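Local coordinates for protein archaemetzincin (Archaeoglobus fulgidus, PDB 3ZVS) that is probably a zinc-dependent metalloprotease of the M54 family, binding one catalytic and one apparently structural zinc ion, with no known natural substrate, at residues K2-P7 with F31-S36. Numbering follows the deposited sequence.
Sequences KIYIQP and FVLPAS
Three backbone hydrogen bonds pair Ile-3 and Ile-5 with Phe-31 and Leu-33 in parallel register: Phe-31 N gives to Ile-3 O (2.8 Å), Ile-5 N to Phe-31 O, and Leu-33 N to Ile-5 O. Beyond Gln-6 the pattern breaks, because Pro-7 has no N-H to offer; its CD instead packs against Leu-33 O at 3.2 Å, and its carbonyl takes up the pairing by accepting Ser-36 N (3.1 Å). Gln-6 bridges this irregular end. With CG anti to the backbone N (chi1 174°) and the chain bent at chi2, the two N-H groups of its primary amide let NE2 serve both Pro-34 O (2.9 Å) and Pro-7 O, each near the amide plane. Ser-36 N reaches Pro-7 O from the opposite face of that carbonyl. A leucine in place of Gln-6 would probably leave Pro-34 O without this donor and the 34-36 loop less firmly tied to the strand.

Strand 2-7, helix 12-26 and strand 29-32 form a beta-alpha-beta unit, whose second strand edges the five-stranded mixed sheet. Beta-branched Ile-5 and Val-32 suit their strands and face that helix: Ile-5 is buried against Leu-18, while Val-32, still exposed, meets Val-15.

On the other face, partly exposed, the flat rings of Tyr-4 and Phe-31 can lie against each other, both sent out in one direction. Their planes are 13° apart but slid, with little overlap; Phe-31 CD1 sits over the tyrosine rim, 3.6 Å from CE2. The long methylene chain of Lys-2 extends this apolar patch, its CD 3.5 Å from Phe-31 CE1, while the amine makes a long, weak ion pair with Glu-29. Farther along the same segment as Phe-31, Leu-33 adds its CD1, lying between Tyr-4 CB (3.9 Å) and Gln-6 OE1.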
ATOM      1  N   LYS A   2      -1.727  14.156   7.035  1.00 21.84           N
ATOM      2  CA  LYS A   2      -1.195  13.188   8.001  1.00 19.40           C
ATOM      3  C   LYS A   2      -1.380  11.794   7.428  1.00 16.77           C
ATOM      4  O   LYS A   2      -2.404  11.521   6.805  1.00 18.03           O
ATOM      5  CB  LYS A   2      -1.933  13.279   9.344  1.00 20.87           C
ATOM      6  CG  LYS A   2      -1.959  14.698   9.892  1.00 27.86           C
ATOM      7  CD  LYS A   2      -2.031  14.758  11.407  1.00 37.72           C
ATOM      8  CE  LYS A   2      -2.441  16.146  11.907  1.00 51.77           C
ATOM      9  NZ  LYS A   2      -1.706  17.251  11.211  1.00 67.54           N
ATOM     10  N   ILE A   3      -0.376  10.944   7.598  1.00 14.22           N
ATOM     11  CA  ILE A   3      -0.470   9.549   7.166  1.00 12.62           C
ATOM     12  C   ILE A   3      -0.195   8.703   8.399  1.00 13.81           C
ATOM     13  O   ILE A   3       0.841   8.874   9.043  1.00 14.96           O
ATOM     14  CB  ILE A   3       0.584   9.206   6.092  1.00 15.38           C
ATOM     15  CG1 ILE A   3       0.389  10.100   4.861  1.00 16.60           C
ATOM     16  CG2 ILE A   3       0.531   7.713   5.744  1.00 15.45           C
ATOM     17  CD1 ILE A   3       1.507  10.044   3.850  1.00 16.25           C
ATOM     18  N   TYR A   4      -1.134   7.809   8.699  1.00 14.11           N
ATOM     19  CA  TYR A   4      -1.027   6.874   9.815  1.00 13.48           C
ATOM     20  C   TYR A   4      -0.733   5.519   9.226  1.00 13.28           C
ATOM     21  O   TYR A   4      -1.534   4.987   8.460  1.00 15.55           O
ATOM     22  CB  TYR A   4      -2.345   6.830  10.593  1.00 14.42           C
ATOM     23  CG  TYR A   4      -2.681   8.169  11.203  1.00 18.26           C
ATOM     24  CD1 TYR A   4      -3.343   9.134  10.472  1.00 19.46           C
ATOM     25  CD2 TYR A   4      -2.308   8.472  12.505  1.00 20.21           C
ATOM     26  CE1 TYR A   4      -3.641  10.354  11.016  1.00 17.94           C
ATOM     27  CE2 TYR A   4      -2.598   9.706  13.061  1.00 22.54           C
ATOM     28  CZ  TYR A   4      -3.273  10.632  12.314  1.00 24.08           C
ATOM     29  OH  TYR A   4      -3.562  11.867  12.866  1.00 29.75           O
ATOM     30  N   ILE A   5       0.415   4.952   9.557  1.00 12.46           N
ATOM     31  CA  ILE A   5       0.757   3.601   9.149  1.00 10.61           C
ATOM     32  C   ILE A   5       0.317   2.635  10.229  1.00 13.41           C
ATOM     33  O   ILE A   5       0.712   2.748  11.378  1.00 12.90           O
ATOM     34  CB  ILE A   5       2.271   3.444   8.911  1.00 10.47           C
ATOM     35  CG1 ILE A   5       2.772   4.434   7.861  1.00 13.21           C
ATOM     36  CG2 ILE A   5       2.639   2.038   8.501  1.00 12.95           C
ATOM     37  CD1 ILE A   5       4.274   4.623   7.878  1.00 16.47           C
ATOM     38  N   GLN A   6      -0.516   1.683   9.841  1.00 12.43           N
ATOM     39  CA  GLN A   6      -1.003   0.651  10.737  1.00 11.29           C
ATOM     40  C   GLN A   6      -0.329  -0.685  10.378  1.00 10.05           C
ATOM     41  O   GLN A   6      -0.718  -1.361   9.412  1.00 10.38           O
ATOM     42  CB  GLN A   6      -2.534   0.484  10.623  1.00 12.98           C
ATOM     43  CG  GLN A   6      -3.077  -0.687  11.442  1.00 12.80           C
ATOM     44  CD  GLN A   6      -2.795  -0.509  12.914  1.00 13.60           C
ATOM     45  OE1 GLN A   6      -3.323   0.410  13.552  1.00 19.32           O
ATOM     46  NE2 GLN A   6      -1.951  -1.342  13.455  1.00 14.07           N
ATOM     47  N   PRO A   7       0.677  -1.102  11.154  1.00 10.17           N
ATOM     48  CA  PRO A   7       1.299  -2.397  10.893  1.00  8.96           C
ATOM     49  C   PRO A   7       0.320  -3.524  11.219  1.00 11.59           C
ATOM     50  O   PRO A   7      -0.281  -3.530  12.312  1.00 10.54           O
ATOM     51  CB  PRO A   7       2.540  -2.404  11.837  1.00 10.71           C
ATOM     52  CG  PRO A   7       2.680  -0.985  12.301  1.00 10.90           C
ATOM     53  CD  PRO A   7       1.277  -0.446  12.328  1.00 11.23           C
ATOM     54  N   PHE A  31       2.763   8.974  11.108  1.00 15.68           N
ATOM     55  CA  PHE A  31       2.591   8.407  12.429  1.00 15.53           C
ATOM     56  C   PHE A  31       2.658   6.913  12.241  1.00 16.42           C
ATOM     57  O   PHE A  31       2.088   6.384  11.299  1.00 18.37           O
ATOM     58  CB  PHE A  31       1.236   8.784  13.018  1.00 16.06           C
ATOM     59  CG  PHE A  31       1.056  10.261  13.220  1.00 19.25           C
ATOM     60  CD1 PHE A  31       0.599  11.062  12.189  1.00 22.34           C
ATOM     61  CD2 PHE A  31       1.372  10.842  14.427  1.00 22.20           C
ATOM     62  CE1 PHE A  31       0.446  12.420  12.373  1.00 26.85           C
ATOM     63  CE2 PHE A  31       1.228  12.202  14.618  1.00 28.89           C
ATOM     64  CZ  PHE A  31       0.765  12.989  13.587  1.00 30.63           C
ATOM     65  N   VAL A  32       3.334   6.217  13.142  1.00 14.44           N
ATOM     66  CA  VAL A  32       3.332   4.764  13.127  1.00 14.09           C
ATOM     67  C   VAL A  32       2.515   4.297  14.331  1.00 14.09           C
ATOM     68  O   VAL A  32       2.869   4.544  15.489  1.00 15.60           O
ATOM     69  CB  VAL A  32       4.753   4.194  13.181  1.00 13.16           C
ATOM     70  CG1 VAL A  32       4.713   2.667  13.283  1.00 15.13           C
ATOM     71  CG2 VAL A  32       5.573   4.629  11.965  1.00 15.15           C
ATOM     72  N   LEU A  33       1.397   3.655  14.029  1.00 13.66           N
ATOM     73  CA  LEU A  33       0.472   3.123  15.028  1.00 13.09           C
ATOM     74  C   LEU A  33       0.986   1.808  15.626  1.00 12.73           C
ATOM     75  O   LEU A  33       1.875   1.160  15.086  1.00 13.20           O
ATOM     76  CB  LEU A  33      -0.898   2.923  14.427  1.00 14.85           C
ATOM     77  CG  LEU A  33      -1.526   4.189  13.853  1.00 14.20           C
ATOM     78  CD1 LEU A  33      -2.812   3.896  13.133  1.00 17.70           C
ATOM     79  CD2 LEU A  33      -1.759   5.231  14.949  1.00 20.46           C
ATOM     80  N   PRO A  34       0.469   1.454  16.799  1.00 16.73           N
ATOM     81  CA  PRO A  34       0.883   0.198  17.410  1.00 16.16           C
ATOM     82  C   PRO A  34       0.616  -1.002  16.501  1.00 11.09           C
ATOM     83  O   PRO A  34      -0.446  -1.096  15.934  1.00 14.55           O
ATOM     84  CB  PRO A  34      -0.024   0.119  18.632  1.00 16.19           C
ATOM     85  CG  PRO A  34      -0.341   1.578  18.967  1.00 21.05           C
ATOM     86  CD  PRO A  34      -0.500   2.199  17.623  1.00 17.60           C
ATOM     87  N   ALA A  35       1.597  -1.880  16.385  1.00 14.20           N
ATOM     88  CA  ALA A  35       1.445  -3.082  15.588  1.00 14.40           C
ATOM     89  C   ALA A  35       0.375  -4.009  16.132  1.00 16.27           C
ATOM     90  O   ALA A  35       0.174  -4.098  17.346  1.00 16.77           O
ATOM     91  CB  ALA A  35       2.728  -3.812  15.506  1.00 15.11           C
ATOM     92  N   SER A  36      -0.329  -4.676  15.240  1.00 13.79           N
ATOM     93  CA  SER A  36      -1.295  -5.690  15.617  1.00 13.70           C
ATOM     94  C   SER A  36      -1.212  -6.793  14.589  1.00 15.97           C
ATOM     95  O   SER A  36      -0.706  -6.600  13.478  1.00 13.91           O
ATOM     96  CB  SER A  36      -2.736  -5.120  15.730  1.00 14.29           C
ATOM     97  OG  SER A  36      -3.280  -4.766  14.477  1.00 23.57           O
TER